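Local atomic coordinates of branched-chain-amino-acid aminotransferase (Pseudomonas sp. UW4, PDB entry 6JIF), a protein that catalyses the pyridoxal-5'-phosphate-dependent transfer of the amino group between branched-chain amino acids and 2-oxo acids, as a class IV aminotransferase. Residues C124-V127 against V128-N131; A130-R133 against F134-P137; P215-K218 against A219-H223. All blocks are in the same frame, centred on the assembly; numbering follows the deposited sequence.

Contact 1: residues C124-V127 against V128-N131; sequences CKAV and VRAN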
# COMPACT_ATOMS: atom_id res chain seq x y z
N CYS B 124 10.69 16.57 -15.93
CA CYS B 124 11.76 16.62 -14.94
C CYS B 124 12.70 17.78 -15.22
O CYS B 124 13.07 18.52 -14.30
CB CYS B 124 12.56 15.33 -14.91
SG CYS B 124 11.69 13.87 -14.26
N LYS B 125 13.08 17.94 -16.50
CA LYS B 125 13.98 19.03 -16.89
C LYS B 125 13.35 20.39 -16.60
O LYS B 125 14.03 21.29 -16.10
CB LYS B 125 14.37 18.92 -18.37
CG LYS B 125 15.25 17.73 -18.69
CD LYS B 125 15.55 17.64 -20.15
CE LYS B 125 16.63 18.64 -20.55
NZ LYS B 125 16.69 18.55 -22.01
N ALA B 126 12.06 20.54 -16.85
CA ALA B 126 11.40 21.81 -16.57
C ALA B 126 11.40 22.11 -15.08
O ALA B 126 11.60 23.26 -14.68
CB ALA B 126 9.96 21.79 -17.11
N VAL B 127 11.20 21.09 -14.24
CA VAL B 127 11.28 21.32 -12.79
C VAL B 127 12.69 21.74 -12.35
O VAL B 127 12.86 22.68 -11.55
CB VAL B 127 10.80 20.06 -12.05
CG1 VAL B 127 11.11 20.16 -10.54
CG2 VAL B 127 9.32 19.87 -12.26
N VAL B 128 13.72 21.07 -12.89
CA VAL B 128 15.08 21.51 -12.58
C VAL B 128 15.28 22.96 -13.04
O VAL B 128 15.77 23.83 -12.28
CB VAL B 128 16.11 20.54 -13.20
CG1 VAL B 128 17.54 20.95 -12.83
CG2 VAL B 128 15.93 19.15 -12.63
N ARG B 129 14.87 23.29 -14.28
CA ARG B 129 15.11 24.65 -14.75
C ARG B 129 14.42 25.69 -13.88
O ARG B 129 14.95 26.79 -13.68
CB ARG B 129 14.62 24.80 -16.21
CG ARG B 129 15.50 24.13 -17.21
CD ARG B 129 15.13 24.64 -18.62
NE ARG B 129 13.71 24.48 -18.93
CZ ARG B 129 13.18 23.37 -19.45
NH1 ARG B 129 13.97 22.33 -19.70
NH2 ARG B 129 11.87 23.30 -19.70
N ALA B 130 13.24 25.38 -13.38
CA ALA B 130 12.45 26.32 -12.60
C ALA B 130 12.96 26.50 -11.19
O ALA B 130 12.51 27.42 -10.48
CB ALA B 130 11.00 25.85 -12.53
N ASN B 131 13.81 25.59 -10.76
CA ASN B 131 14.30 25.66 -9.38
C ASN B 131 15.83 25.69 -9.32
O ASN B 131 16.40 25.21 -8.35
CB ASN B 131 13.73 24.50 -8.55
CG ASN B 131 12.21 24.57 -8.39
OD1 ASN B 131 11.71 25.33 -7.56
ND2 ASN B 131 11.46 23.76 -9.15
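Arg129 folds its side chain back along the helix and lays one face of its guanidinium over the backbone of Lys125 and Ala126. The chain bends about its CG-CD bond (chi3 -55°), which carries the flat group back toward the preceding turn. Arg129 NH2 ends 3.6 Å from Ala126 CB, and Arg129 NH1 lies 3.7 Å from Lys125 CB. The amine of Lys125 turns another way, and Lys125 NZ stays 5.2 Å from Arg129 NH1.

Asn131 sits just past the last turn and crosses the side chain of Val127 at a slant. With CG anti to its own carbonyl carbon (chi1 -65°), the amide swings back to the helix end. There Asn131 ND2 donates to Val127 O at 3.0 Å, tilted from the carbonyl plane. Asn131 N makes a weak bond to the same oxygen at 3.2 Å. Val127 CG1 packs 3.9 Å from Asn131 ND2. Earlier in the turn, Val128 CG2 rests 3.4 Å from Cys124 O, beside the regular bond from Val128 N.

Helix 117-130 lies here against the beta-sheet of its domain: Val127 and Cys124 touch Ile169, and Val128 touches Leu146. Asn131 ND2 also donates to Lys40 O, and OD1 takes a weak bond from Asp39 N. The buried amide therefore satisfies a carbonyl at the helix end and ties that end to the 38-40 loop.

Contact 2: residues A130-R133 against F134-P137; sequences ANER and FIPP
Glu132 O takes two donors, Ile135 N at 3.0 Å and a water at 2.8 Å. The amide comes from well above the carbonyl plane. The same water makes a weak bond to Ile135 O. One residue earlier, Phe134 N donates to Asn131 O at 2.9 Å. These i to i+3 bonds form a short 3-10 turn between helix 117-130 and strand 143-153.

The side chains of Arg133 and Phe134 run side by side in the same direction. Arg133 CG lies between its backbone N and carbonyl carbon (chi1 83°), and the chain is then extended to NE. This sets Arg133 NE 3.4 Å from Phe134 CE2, with the guanidinium and ring planes 73° apart. Asn131 O lies at the ring edge, near its plane. The ring also packs on Leu144, Pro173 and Ile26. With an alanine at Phe134, the Arg133 side chain would probably lose the ring beside it and a gap would open against Leu144 and Pro173.

Ile135 CD1 reaches back to Glu132 CA at 3.8 Å. Arg133 NE forms a salt bridge with Asp39 OD2, so charge anchors the guanidinium, while the ring simply lies beside it.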
# COMPACT_ATOMS: atom_id res chain seq x y z
N ALA B 130 13.24 25.38 -13.38
CA ALA B 130 12.45 26.32 -12.60
C ALA B 130 12.96 26.50 -11.19
O ALA B 130 12.51 27.42 -10.48
CB ALA B 130 11.00 25.85 -12.53
N ASN B 131 13.81 25.59 -10.76
CA ASN B 131 14.30 25.66 -9.38
C ASN B 131 15.83 25.69 -9.32
O ASN B 131 16.40 25.21 -8.35
CB ASN B 131 13.73 24.50 -8.55
CG ASN B 131 12.21 24.57 -8.39
OD1 ASN B 131 11.71 25.33 -7.56
ND2 ASN B 131 11.46 23.76 -9.15
N GLU B 132 16.51 26.15 -10.37
CA GLU B 132 17.98 26.13 -10.36
C GLU B 132 18.59 26.78 -9.12
O GLU B 132 19.69 26.40 -8.71
CB GLU B 132 18.55 26.76 -11.63
CG GLU B 132 18.08 25.98 -12.88
CD GLU B 132 18.98 26.12 -14.11
OE1 GLU B 132 19.91 26.96 -14.08
OE2 GLU B 132 18.75 25.38 -15.11
N ARG B 133 17.94 27.77 -8.51
CA ARG B 133 18.60 28.39 -7.37
C ARG B 133 18.72 27.46 -6.17
O ARG B 133 19.49 27.74 -5.24
CB ARG B 133 17.88 29.67 -6.95
CG ARG B 133 16.70 29.48 -6.09
CD ARG B 133 15.82 30.59 -5.94
NE ARG B 133 14.85 30.28 -4.90
CZ ARG B 133 14.91 30.55 -3.58
NH1 ARG B 133 15.86 31.37 -3.19
NH2 ARG B 133 13.91 30.17 -2.72
N PHE B 134 17.98 26.36 -6.17
CA PHE B 134 18.11 25.38 -5.11
C PHE B 134 19.17 24.33 -5.41
O PHE B 134 19.34 23.40 -4.63
CB PHE B 134 16.76 24.67 -4.85
CG PHE B 134 15.74 25.55 -4.15
CD1 PHE B 134 15.75 25.69 -2.77
CD2 PHE B 134 14.80 26.25 -4.88
CE1 PHE B 134 14.83 26.52 -2.13
CE2 PHE B 134 13.89 27.07 -4.25
CZ PHE B 134 13.91 27.20 -2.86
N ILE B 135 19.90 24.43 -6.52
CA ILE B 135 20.88 23.38 -6.80
C ILE B 135 22.13 23.62 -5.95
O ILE B 135 22.76 24.66 -6.09
CB ILE B 135 21.20 23.30 -8.31
CG1 ILE B 135 19.94 22.91 -9.09
CG2 ILE B 135 22.30 22.27 -8.57
CD1 ILE B 135 20.10 22.94 -10.58
N PRO B 136 22.54 22.72 -5.06
CA PRO B 136 23.77 22.98 -4.28
C PRO B 136 24.98 23.08 -5.19
O PRO B 136 25.12 22.32 -6.16
CB PRO B 136 23.86 21.77 -3.35
CG PRO B 136 22.43 21.26 -3.24
CD PRO B 136 21.86 21.49 -4.61
N PRO B 137 25.91 23.99 -4.90
CA PRO B 137 27.07 24.18 -5.79
C PRO B 137 27.94 22.93 -5.86
O PRO B 137 27.92 22.07 -4.98
CB PRO B 137 27.82 25.35 -5.15
CG PRO B 137 26.83 26.04 -4.30
CD PRO B 137 25.76 25.08 -3.92
O HOH W 1 22.39 27.21 -8.40

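Contact 3: residues P215-K218 against A219-H223; sequences PGSK and AKKAH
Lys220 runs back along the helix past Gly216. Lys220 CB lies 3.6 Å from Gly216 O. CG is anti to the carbonyl carbon (chi1 -71°) and comes closer, with Lys220 CG 3.4 Å from Gly216 O. The chain stays extended, and Lys220 CD is still 3.5 Å from Gly216 O. CE then draws away from that oxygen. At the tip, NZ has a long, weak ion pair with Asp226. Three methylene groups thus flank a carbonyl that already accepts Lys220 N at 3.0 Å.

Helix 206-221 is the helix of a beta-alpha-beta crossover between the parallel strands 185-189 and 227-230. Toward strand 227-230, Ala219 packs on Ala227 and Pro215 on Tyr229. A Schellman motif ends the helix. His223, with positive phi, is the C-prime residue. His223 N bonds to Lys220 O, and Phe224 N bonds to Ala219 O.

Lys221 follows a different course. Lys221 CG touches Ser217 O at 3.2 Å, beside the bond from Lys221 N to the same oxygen at 2.8 Å. The chain then bends at chi2, chi3 and chi4 and leads away from the preceding turn. Ser217 itself packs on Leu111 of the second subunit.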
# COMPACT_ATOMS: atom_id res chain seq x y z
N PRO B 215 8.18 -2.52 10.77
CA PRO B 215 9.47 -3.24 10.88
C PRO B 215 10.67 -2.33 10.94
O PRO B 215 11.62 -2.58 11.73
CB PRO B 215 9.50 -4.10 9.60
CG PRO B 215 8.08 -4.22 9.17
CD PRO B 215 7.35 -3.02 9.65
N GLY B 216 10.63 -1.26 10.15
CA GLY B 216 11.71 -0.29 10.18
C GLY B 216 11.78 0.38 11.53
O GLY B 216 12.86 0.55 12.08
N SER B 217 10.62 0.69 12.10
CA SER B 217 10.57 1.34 13.40
C SER B 217 11.12 0.42 14.49
O SER B 217 11.83 0.87 15.40
CB SER B 217 9.11 1.73 13.69
OG SER B 217 9.10 2.58 14.82
N LYS B 218 10.81 -0.88 14.39
CA LYS B 218 11.28 -1.85 15.37
C LYS B 218 12.79 -2.03 15.30
O LYS B 218 13.46 -2.12 16.34
CB LYS B 218 10.54 -3.17 15.19
CG LYS B 218 9.23 -3.16 15.94
CD LYS B 218 8.50 -4.45 15.86
CE LYS B 218 7.41 -4.48 16.93
NZ LYS B 218 6.36 -5.50 16.60
N ALA B 219 13.37 -2.06 14.09
CA ALA B 219 14.82 -2.11 13.97
C ALA B 219 15.46 -0.84 14.53
O ALA B 219 16.50 -0.90 15.18
CB ALA B 219 15.22 -2.33 12.50
N LYS B 220 14.88 0.32 14.25
CA LYS B 220 15.49 1.54 14.79
C LYS B 220 15.32 1.65 16.31
O LYS B 220 16.19 2.20 17.00
CB LYS B 220 14.90 2.75 14.07
CG LYS B 220 15.39 2.81 12.61
CD LYS B 220 14.49 3.67 11.74
CE LYS B 220 14.96 3.64 10.27
NZ LYS B 220 13.87 3.91 9.26
N LYS B 221 14.21 1.17 16.85
CA LYS B 221 14.08 1.19 18.31
C LYS B 221 15.11 0.29 18.96
O LYS B 221 15.56 0.57 20.09
CB LYS B 221 12.68 0.78 18.76
CG LYS B 221 11.58 1.85 18.47
CD LYS B 221 11.73 3.07 19.40
CE LYS B 221 11.71 4.42 18.64
NZ LYS B 221 13.05 4.80 18.03
N ALA B 222 15.57 -0.75 18.25
CA ALA B 222 16.65 -1.62 18.68
C ALA B 222 18.03 -1.06 18.32
O ALA B 222 19.04 -1.74 18.53
CB ALA B 222 16.46 -3.03 18.07
N HIS B 223 18.07 0.19 17.83
CA HIS B 223 19.27 1.01 17.63
C HIS B 223 20.02 0.61 16.36
O HIS B 223 21.17 0.97 16.20
CB HIS B 223 20.20 0.96 18.85
CG HIS B 223 19.56 1.48 20.09
ND1 HIS B 223 19.37 2.82 20.31
CD2 HIS B 223 19.02 0.84 21.16
CE1 HIS B 223 18.80 3.00 21.49
NE2 HIS B 223 18.56 1.81 22.02

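Contacts 1 and 2 are consecutive and share Ala130 and Asn131, with centres 9 Å apart. They also touch through side chains: Val128 CG1 lies 3.9 Å from Ile135 CD1. Asp39 serves both, through a weak bond from its backbone N to Asn131 and a salt bridge from its carboxylate to Arg133. Contact 3 lies far off, its centre 36 Å from that of contact 1 and 35 Å from that of contact 2. Contacts 1 and 3 stand on opposite sides of the chain's centre. None of the three supplies a residue of the pyridoxal-5'-phosphate pocket. The cofactor is about 13 Å from the Cys124 side chain and about 12 Å from Gly216. Helix 206-221, which carries most of contact 3, also bears the pocket residue Tyr209.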